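Local coordinates for Non-structural protein 3 (PDB 6LN0), which is a viral multidomain protein that joins a macro domain, which probably binds ADP-ribose-type ligands, to a papain-like protease domain carrying a zinc site, at residues A[48-51]-A[57-60]. Numbering follows the deposited sequence.
Sequences AIAK and YQEY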
loop_
_atom_site.group_PDB
_atom_site.type_symbol
_atom_site.label_atom_id
_atom_site.label_comp_id
_atom_site.label_asym_id
_atom_site.label_seq_id
_atom_site.Cartn_x
_atom_site.Cartn_y
_atom_site.Cartn_z
ATOM N N ALA A 48 20.708 8.993 43.899
ATOM C CA ALA A 48 21.414 9.976 43.083
ATOM C C ALA A 48 20.713 11.325 43.119
ATOM O O ALA A 48 21.350 12.368 42.919
ATOM C CB ALA A 48 21.542 9.478 41.647
ATOM N N ILE A 49 19.402 11.317 43.359
ATOM C CA ILE A 49 18.653 12.558 43.496
ATOM C C ILE A 49 18.887 13.149 44.875
ATOM O O ILE A 49 19.103 14.356 45.023
ATOM C CB ILE A 49 17.151 12.305 43.228
ATOM C CG1 ILE A 49 16.919 11.913 41.768
ATOM C CG2 ILE A 49 16.320 13.542 43.569
ATOM C CD1 ILE A 49 15.544 11.248 41.498
ATOM N N ALA A 50 18.851 12.292 45.895
ATOM C CA ALA A 50 19.078 12.719 47.266
ATOM C C ALA A 50 20.428 13.409 47.423
ATOM O O ALA A 50 20.520 14.459 48.073
ATOM C CB ALA A 50 18.967 11.517 48.204
ATOM N N LYS A 51 21.489 12.857 46.835
ATOM C CA LYS A 51 22.784 13.524 46.932
ATOM C C LYS A 51 22.961 14.586 45.860
ATOM O O LYS A 51 24.079 14.823 45.383
ATOM C CB LYS A 51 23.930 12.501 46.932
ATOM C CG LYS A 51 24.133 11.705 45.671
ATOM C CD LYS A 51 25.590 11.274 45.528
ATOM C CE LYS A 51 26.479 12.474 45.251
ATOM N NZ LYS A 51 25.865 13.428 44.273
ATOM N N TYR A 57 17.220 18.277 52.194
ATOM C CA TYR A 57 16.230 17.489 51.459
ATOM C C TYR A 57 15.967 16.159 52.159
ATOM O O TYR A 57 14.811 15.803 52.427
ATOM C CB TYR A 57 16.695 17.283 50.015
ATOM C CG TYR A 57 16.000 16.156 49.288
ATOM C CD1 TYR A 57 14.768 16.351 48.672
ATOM C CD2 TYR A 57 16.577 14.897 49.208
ATOM C CE1 TYR A 57 14.132 15.324 48.021
ATOM C CE2 TYR A 57 15.942 13.860 48.555
ATOM C CZ TYR A 57 14.728 14.080 47.966
ATOM O OH TYR A 57 14.113 13.042 47.321
ATOM N N GLN A 58 17.036 15.436 52.522
ATOM C CA GLN A 58 16.852 14.127 53.147
ATOM C C GLN A 58 16.178 14.222 54.513
ATOM O O GLN A 58 15.415 13.311 54.887
ATOM C CB GLN A 58 18.190 13.399 53.268
ATOM C CG GLN A 58 18.048 11.968 53.785
ATOM C CD GLN A 58 17.047 11.171 52.978
ATOM O OE1 GLN A 58 17.214 10.988 51.764
ATOM N NE2 GLN A 58 15.987 10.701 53.642
ATOM N N GLU A 59 16.440 15.297 55.273
ATOM C CA GLU A 59 15.804 15.437 56.585
ATOM C C GLU A 59 14.308 15.675 56.448
ATOM O O GLU A 59 13.509 15.130 57.221
ATOM C CB GLU A 59 16.437 16.585 57.391
ATOM C CG GLU A 59 17.941 16.729 57.207
ATOM C CD GLU A 59 18.585 17.808 58.086
ATOM O OE1 GLU A 59 19.787 17.645 58.434
ATOM O OE2 GLU A 59 17.915 18.819 58.406
ATOM N N TYR A 60 13.905 16.508 55.482
ATOM C CA TYR A 60 12.479 16.737 55.293
ATOM C C TYR A 60 11.776 15.446 54.878
ATOM O O TYR A 60 10.663 15.169 55.336
ATOM C CB TYR A 60 12.240 17.864 54.278
ATOM C CG TYR A 60 10.775 18.012 53.963
ATOM C CD1 TYR A 60 9.871 18.402 54.947
ATOM C CD2 TYR A 60 10.284 17.695 52.702
ATOM C CE1 TYR A 60 8.522 18.500 54.676
ATOM C CE2 TYR A 60 8.931 17.793 52.407
ATOM C CZ TYR A 60 8.055 18.197 53.389
ATOM O OH TYR A 60 6.712 18.285 53.082
#
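Tyr57 and Ala50 make the main meeting between two consecutive helices, and the tyrosine illustrates how one ring can bridge two helices joined by a very short turn. Its CB leaves helix 55-64 in the direction of segment 48-51, and with CG anti to the backbone N (chi1 162°) the ring is carried on toward the first helix. On the side of the ring nearer the first helix, CD2 lies 3.8 Å from Ala50 CA, and the next atom, CE2, comes closer, 3.6 Å from the same Ala50 CA. CE2 also meets the methyl group, at 3.8 Å from Ala50 CB, so the alanine meets the ring with both its backbone CA, which approaches obliquely, and its methyl group. At the tip, OH passes the branch methyl of Ile49, 4.4 Å from CG2, and is hydrogen-bonded to His88, which ties down the polar end of a buried side chain. Gln58 adds a lighter touch: its chain bends at chi2 (53°) and brings OE1 to 4.0 Å from Ala50 CB, while that oxygen accepts a hydrogen bond from Asn41 and NE2 bonds to Asn62. The backbones come nearest at Ala50 and Gln58, whose CA atoms are 6.4 Å apart. Both helices belong to the macro domain, and both pack against its mixed central sheet: Ile49 and Tyr57 both rest on Asn33 of strand 29-34 and Ile86 of strand 83-89, and Tyr57 reaches Thr73 on the edge strand 71-74.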